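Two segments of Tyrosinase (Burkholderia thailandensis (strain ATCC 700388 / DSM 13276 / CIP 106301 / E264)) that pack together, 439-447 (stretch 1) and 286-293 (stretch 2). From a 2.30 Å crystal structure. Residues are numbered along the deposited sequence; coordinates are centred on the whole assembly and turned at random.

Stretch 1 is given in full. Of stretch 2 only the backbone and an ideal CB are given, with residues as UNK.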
# COMPACT_ATOMS: atom_id res chain seq x y z
N GLY A 439 -18.04 -14.54 11.59
CA GLY A 439 -19.40 -15.04 11.36
C GLY A 439 -20.46 -14.45 12.29
O GLY A 439 -20.18 -13.67 13.19
N SER A 440 -21.70 -14.89 12.09
CA SER A 440 -22.87 -14.39 12.83
C SER A 440 -22.84 -14.89 14.27
O SER A 440 -22.10 -15.84 14.57
CB SER A 440 -24.15 -14.81 12.14
OG SER A 440 -24.20 -14.34 10.79
N PHE A 441 -23.60 -14.23 15.16
CA PHE A 441 -23.66 -14.62 16.58
C PHE A 441 -24.93 -14.08 17.25
O PHE A 441 -25.58 -13.16 16.77
CB PHE A 441 -22.39 -14.25 17.35
CG PHE A 441 -22.09 -12.79 17.53
CD1 PHE A 441 -21.43 -12.07 16.56
CD2 PHE A 441 -22.42 -12.14 18.71
CE1 PHE A 441 -21.15 -10.72 16.73
CE2 PHE A 441 -22.14 -10.79 18.88
CZ PHE A 441 -21.49 -10.08 17.90
N ILE A 442 -25.30 -14.75 18.34
CA ILE A 442 -26.47 -14.41 19.11
C ILE A 442 -26.04 -14.08 20.53
O ILE A 442 -25.15 -14.73 21.06
CB ILE A 442 -27.50 -15.55 19.11
CG1 ILE A 442 -27.82 -16.05 17.70
CG2 ILE A 442 -28.74 -15.11 19.87
CD1 ILE A 442 -28.56 -17.37 17.67
N MET A 443 -26.65 -13.03 21.09
CA MET A 443 -26.54 -12.67 22.49
C MET A 443 -27.89 -13.00 23.14
O MET A 443 -28.92 -12.61 22.61
CB MET A 443 -26.23 -11.19 22.68
CG MET A 443 -24.92 -10.80 22.11
SD MET A 443 -24.58 -9.02 22.20
CE MET A 443 -24.76 -8.76 23.96
N LYS A 444 -27.87 -13.77 24.23
CA LYS A 444 -29.06 -14.14 25.00
C LYS A 444 -28.86 -13.61 26.42
O LYS A 444 -27.80 -13.82 26.99
CB LYS A 444 -29.25 -15.66 24.99
CG LYS A 444 -29.88 -16.23 23.73
CD LYS A 444 -30.15 -17.69 23.83
CE LYS A 444 -31.61 -18.00 24.07
NZ LYS A 444 -31.87 -19.46 24.11
N ALA A 445 -29.80 -12.84 26.95
CA ALA A 445 -29.57 -12.19 28.24
C ALA A 445 -30.43 -12.86 29.31
O ALA A 445 -31.57 -13.22 29.04
CB ALA A 445 -29.85 -10.70 28.14
N TYR A 446 -29.86 -13.02 30.50
CA TYR A 446 -30.52 -13.63 31.64
C TYR A 446 -30.32 -12.78 32.91
O TYR A 446 -29.29 -12.12 33.11
CB TYR A 446 -29.98 -15.04 31.90
CG TYR A 446 -30.21 -15.98 30.76
CD1 TYR A 446 -31.38 -16.72 30.65
CD2 TYR A 446 -29.28 -16.10 29.74
CE1 TYR A 446 -31.60 -17.57 29.58
CE2 TYR A 446 -29.49 -16.94 28.66
CZ TYR A 446 -30.65 -17.69 28.58
OH TYR A 446 -30.86 -18.51 27.51
N ALA A 447 -31.31 -12.84 33.78
CA ALA A 447 -31.18 -12.30 35.14
C ALA A 447 -31.49 -13.42 36.15
O ALA A 447 -32.50 -14.16 36.04
CB ALA A 447 -32.09 -11.09 35.31
N UNK A 286 -28.40 -21.90 10.58
CA UNK A 286 -27.63 -22.87 11.39
C UNK A 286 -27.61 -22.67 12.90
O UNK A 286 -26.93 -23.45 13.61
CB UNK A 286 -26.18 -22.86 10.91
N UNK A 287 -28.31 -21.67 13.45
CA UNK A 287 -28.35 -21.47 14.91
C UNK A 287 -29.62 -22.08 15.53
O UNK A 287 -30.78 -21.72 15.19
CB UNK A 287 -28.28 -19.98 15.24
N UNK A 288 -29.38 -23.04 16.43
CA UNK A 288 -30.39 -23.60 17.35
C UNK A 288 -30.88 -22.50 18.25
O UNK A 288 -30.02 -21.87 18.85
CB UNK A 288 -29.83 -24.76 18.18
N UNK A 289 -32.19 -22.23 18.39
CA UNK A 289 -32.61 -21.21 19.42
C UNK A 289 -32.02 -21.58 20.79
O UNK A 289 -31.64 -20.69 21.58
CB UNK A 289 -34.13 -21.12 19.52
N UNK A 290 -31.93 -22.89 21.04
CA UNK A 290 -31.14 -23.41 22.15
C UNK A 290 -31.78 -23.04 23.47
O UNK A 290 -33.00 -22.88 23.55
CB UNK A 290 -29.70 -22.88 22.09
N UNK A 291 -30.95 -22.87 24.50
CA UNK A 291 -31.49 -22.52 25.80
C UNK A 291 -30.49 -21.77 26.67
O UNK A 291 -29.84 -20.77 26.25
CB UNK A 291 -31.96 -23.78 26.52
N UNK A 292 -30.36 -22.32 27.87
CA UNK A 292 -29.91 -21.67 29.10
C UNK A 292 -28.38 -21.76 29.39
O UNK A 292 -27.86 -21.19 30.38
CB UNK A 292 -30.67 -22.29 30.27
N UNK A 293 -27.68 -22.48 28.50
CA UNK A 293 -26.23 -22.78 28.61
C UNK A 293 -25.41 -21.48 28.73
O UNK A 293 -25.91 -20.37 28.51
CB UNK A 293 -25.76 -23.58 27.40

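Position 286 has phi/psi of 136/2, and its ideal CB finds nothing of stretch 1 within 5.5 Å. The positive phi by itself favours glycine, and Gly-286 is deposited, ending the preceding helix in a Schellman motif.

At position 287 CA-to-CB points toward the strand, and the ideal CB lies 3.6 Å from Ile-442 CD1. Stretch 1 offers here an aliphatic tip, the backbone of residues 440 and 441, and room for a long side chain along them. Leucine, methionine or an aromatic residue would suit. The residue is Phe-287, chi1 m. Its CD2 meets Ile-442 CD1 at 3.5 Å, an apolar contact, while the ring runs on until CZ lies 3.4 Å from Ser-440 O, which sits at the ring edge, near its plane. Phe-287 CE2 is 4.1 Å from Phe-441 CA.

Position 288 points sideways with nothing of stretch 1 in range, so many residues, polar ones included, would do. Asp-288 is found, and its side chain makes no contact with the strand.

Position 289 also starts sideways, but its ideal CB is 5.4 Å from Lys-444 NZ. A carboxylate could approach this amine, and so could an aromatic face; the backbone already supplies an acceptor. The residue is Tyr-289, chi1 t, whose ring turns a face to Lys-444: CE lies over it, and NZ stands 4.5 Å from the ring centroid, 21° off the normal, a cation-pi arrangement. Lys-444 NZ also donates to Tyr-289 O at 2.8 Å.

Position 290 has phi/psi of 69/-150, and positive phi favours glycine. An ideal CB would point toward stretch 1, 4.5 Å from Lys-444 NZ. Gly-290 is deposited; a water accepts from Lys-444 NZ at 2.8 Å and donates weakly to Gly-290 O at 3.5 Å.

At position 291 an ideal CB would point away, and the visible carbonyl makes the contact. The pair -154/-128 is uncommon for residues with a side chain and leans toward glycine. Gly-291 is deposited. Its O accepts from Lys-444 NZ at 3.2 Å and lies 2.8 Å from Tyr-446 OH, so two side chains of the strand converge on one carbonyl.

Position 292 points away, yet its ideal CB is 4.7 Å from Tyr-446 OH, so a short polar side chain could fold back beside the phenol. Asp-292, chi1 t, does so: OD1 lies over one face of the Tyr-446 ring, 3.9 Å from Tyr-446 CE1.

Position 293 points away into space free of stretch 1, leaving the choice wide; Glu-293 is deposited, and its end comes nearer without making contact. Residues 291 to 293 are poorly ordered.

Stretch 2, residues 286-293: GFDYGGDE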
# COMPACT_ATOMS: atom_id res chain seq x y z
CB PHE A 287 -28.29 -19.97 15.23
CG PHE A 287 -26.99 -19.33 14.85
CD1 PHE A 287 -26.69 -19.06 13.54
CD2 PHE A 287 -26.05 -19.02 15.82
CE1 PHE A 287 -25.48 -18.49 13.18
CE2 PHE A 287 -24.86 -18.41 15.47
CZ PHE A 287 -24.58 -18.16 14.15
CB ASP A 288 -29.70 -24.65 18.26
CG ASP A 288 -30.51 -25.93 18.44
OD1 ASP A 288 -31.71 -26.00 18.07
OD2 ASP A 288 -29.93 -26.90 18.97
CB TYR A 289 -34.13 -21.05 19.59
CG TYR A 289 -34.54 -19.76 20.28
CD1 TYR A 289 -34.24 -18.53 19.71
CD2 TYR A 289 -35.24 -19.75 21.49
CE1 TYR A 289 -34.61 -17.34 20.31
CE2 TYR A 289 -35.60 -18.56 22.12
CZ TYR A 289 -35.30 -17.34 21.52
OH TYR A 289 -35.67 -16.14 22.07
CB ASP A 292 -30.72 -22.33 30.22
CG ASP A 292 -30.66 -21.59 31.49
OD1 ASP A 292 -30.02 -20.53 31.53
OD2 ASP A 292 -31.25 -22.09 32.45
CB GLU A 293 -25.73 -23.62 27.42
CG GLU A 293 -26.67 -23.72 26.22
CD GLU A 293 -27.68 -24.87 26.27
OE1 GLU A 293 -27.27 -26.00 26.54
OE2 GLU A 293 -28.88 -24.62 26.03
O HOH W 1 -34.28 -20.17 25.28
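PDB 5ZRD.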